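3-oxoacyl-[acyl-carrier-protein] synthase, mitochondrial (PDB 2IX4) catalyses the condensation steps of mitochondrial fatty acid synthesis, adding two carbons from malonyl-ACP to a growing acyl chain and releasing CO2. Local coordinates at residues A183-G187 and T422-L426. Numbering follows the deposited sequence.
Sequences AHSIG and TNASL
This is the core of the thiolase fold: helix 181-195, which starts just after the predicted nucleophile C179, lies against a sheet of the C-terminal half. One turn of it, 183-187, is regular α-helix, with G187 N hydrogen-bonded to A183 O at 2.8 Å. The strand 422-426 is extended and alternates, T422, A424 and L426 pointing their CA-to-CB bonds toward the helix, N423 and S425 away, where both touch A299 of helix 294-307. The two axes approach to 8.6 Å at 56°, and the backbones come nearest at A183 and A424, CA to CA 6.3 Å. Two methyls make that closeness possible: A183 CB meets A424 CB at 3.8 Å. On one side of this low spot L426 (m, t) rises as the main bump. L426 CD1 sits 4.1 Å from A183 CB and 4.0 Å from I186 CG2, while L426 CD2 comes to 3.8 Å from A183 O and 4.3 Å from G187 CA. On the other side the CA-to-CB bond of H184 points sideways, but chi1 m with chi2 near -84° brings its imidazole over the A424 methyl. H184 ND1 is hydrogen-bonded to Y277 OH on the neighbouring strand 272-281; H184 NE2 lies 3.3 Å from T422 OG1, which is hydrogen-bonded to N172 O of the second subunit, so this end of the contact reaches the dimer interface. The small methyl of A424 fills the hollow under the ring, a CH-pi contact with A424 CB 3.8 Å from the H184 ring centroid, 22° off the normal.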
ATOM      1  N   ALA A 183       3.521  -4.725   9.356  1.00 21.49           N
ATOM      2  CA  ALA A 183       4.716  -4.202  10.013  1.00 21.40           C
ATOM      3  C   ALA A 183       5.059  -2.802   9.507  1.00 21.44           C
ATOM      4  O   ALA A 183       5.243  -1.880  10.308  1.00 21.41           O
ATOM      5  CB  ALA A 183       5.894  -5.154   9.831  1.00 21.44           C
ATOM      6  N   HIS A 184       5.129  -2.647   8.184  1.00 21.05           N
ATOM      7  CA  HIS A 184       5.375  -1.345   7.564  1.00 20.83           C
ATOM      8  C   HIS A 184       4.297  -0.315   7.901  1.00 20.93           C
ATOM      9  O   HIS A 184       4.603   0.861   8.068  1.00 20.89           O
ATOM     10  CB  HIS A 184       5.511  -1.473   6.047  1.00 21.00           C
ATOM     11  CG  HIS A 184       6.773  -2.144   5.604  1.00 20.72           C
ATOM     12  ND1 HIS A 184       7.967  -1.469   5.464  1.00 21.22           N
ATOM     13  CD2 HIS A 184       7.025  -3.426   5.253  1.00 21.32           C
ATOM     14  CE1 HIS A 184       8.900  -2.309   5.048  1.00 21.02           C
ATOM     15  NE2 HIS A 184       8.353  -3.502   4.908  1.00 21.59           N
ATOM     16  N   SER A 185       3.041  -0.752   8.002  1.00 20.82           N
ATOM     17  CA  SER A 185       1.951   0.160   8.347  1.00 20.91           C
ATOM     18  C   SER A 185       2.159   0.753   9.740  1.00 20.75           C
ATOM     19  O   SER A 185       1.983   1.958   9.944  1.00 21.02           O
ATOM     20  CB  SER A 185       0.591  -0.541   8.253  1.00 21.03           C
ATOM     21  OG  SER A 185       0.169  -0.682   6.903  1.00 21.54           O
ATOM     22  N   ILE A 186       2.541  -0.103  10.684  1.00 20.62           N
ATOM     23  CA  ILE A 186       2.859   0.307  12.054  1.00 20.52           C
ATOM     24  C   ILE A 186       4.115   1.187  12.071  1.00 20.38           C
ATOM     25  O   ILE A 186       4.148   2.227  12.731  1.00 20.25           O
ATOM     26  CB  ILE A 186       3.032  -0.931  12.983  1.00 20.52           C
ATOM     27  CG1 ILE A 186       1.662  -1.524  13.336  1.00 20.82           C
ATOM     28  CG2 ILE A 186       3.801  -0.569  14.261  1.00 20.55           C
ATOM     29  CD1 ILE A 186       1.705  -2.947  13.883  1.00 20.77           C
ATOM     30  N   GLY A 187       5.133   0.767  11.327  1.00 20.09           N
ATOM     31  CA  GLY A 187       6.391   1.499  11.252  1.00 20.22           C
ATOM     32  C   GLY A 187       6.258   2.883  10.646  1.00 20.20           C
ATOM     33  O   GLY A 187       6.818   3.848  11.169  1.00 20.54           O
ATOM     34  N   THR A 422      10.765  -7.706   0.383  1.00 21.67           N
ATOM     35  CA  THR A 422      10.536  -6.577   1.277  1.00 21.71           C
ATOM     36  C   THR A 422      10.573  -7.030   2.737  1.00 21.31           C
ATOM     37  O   THR A 422       9.825  -7.925   3.133  1.00 21.48           O
ATOM     38  CB  THR A 422       9.203  -5.834   0.944  1.00 21.77           C
ATOM     39  OG1 THR A 422       8.955  -4.813   1.920  1.00 22.55           O
ATOM     40  CG2 THR A 422       8.006  -6.797   0.902  1.00 21.69           C
ATOM     41  N   ASN A 423      11.454  -6.415   3.524  1.00 20.92           N
ATOM     42  CA  ASN A 423      11.683  -6.823   4.912  1.00 20.60           C
ATOM     43  C   ASN A 423      11.455  -5.708   5.907  1.00 20.59           C
ATOM     44  O   ASN A 423      11.865  -4.572   5.683  1.00 20.58           O
ATOM     45  CB  ASN A 423      13.107  -7.346   5.093  1.00 20.26           C
ATOM     46  CG  ASN A 423      13.445  -8.445   4.123  1.00 20.50           C
ATOM     47  OD1 ASN A 423      12.718  -9.431   4.013  1.00 20.65           O
ATOM     48  ND2 ASN A 423      14.552  -8.286   3.410  1.00 19.01           N
ATOM     49  N   ALA A 424      10.807  -6.051   7.014  1.00 20.72           N
ATOM     50  CA  ALA A 424      10.657  -5.140   8.137  1.00 21.01           C
ATOM     51  C   ALA A 424      10.964  -5.860   9.442  1.00 21.17           C
ATOM     52  O   ALA A 424      10.714  -7.060   9.580  1.00 21.32           O
ATOM     53  CB  ALA A 424       9.259  -4.550   8.168  1.00 20.91           C
ATOM     54  N   SER A 425      11.523  -5.117  10.390  1.00 21.22           N
ATOM     55  CA  SER A 425      11.779  -5.628  11.723  1.00 21.35           C
ATOM     56  C   SER A 425      11.366  -4.560  12.730  1.00 21.27           C
ATOM     57  O   SER A 425      11.878  -3.442  12.700  1.00 21.39           O
ATOM     58  CB  SER A 425      13.254  -5.992  11.877  1.00 21.43           C
ATOM     59  OG  SER A 425      13.442  -6.923  12.923  1.00 22.32           O
ATOM     60  N   LEU A 426      10.415  -4.901  13.593  1.00 21.23           N
ATOM     61  CA  LEU A 426       9.932  -3.976  14.617  1.00 21.32           C
ATOM     62  C   LEU A 426      10.508  -4.350  15.972  1.00 21.51           C
ATOM     63  O   LEU A 426      10.429  -5.506  16.383  1.00 21.60           O
ATOM     64  CB  LEU A 426       8.398  -3.979  14.686  1.00 21.30           C
ATOM     65  CG  LEU A 426       7.598  -3.527  13.458  1.00 21.12           C
ATOM     66  CD1 LEU A 426       6.113  -3.753  13.692  1.00 21.19           C
ATOM     67  CD2 LEU A 426       7.875  -2.064  13.107  1.00 21.48           C
TER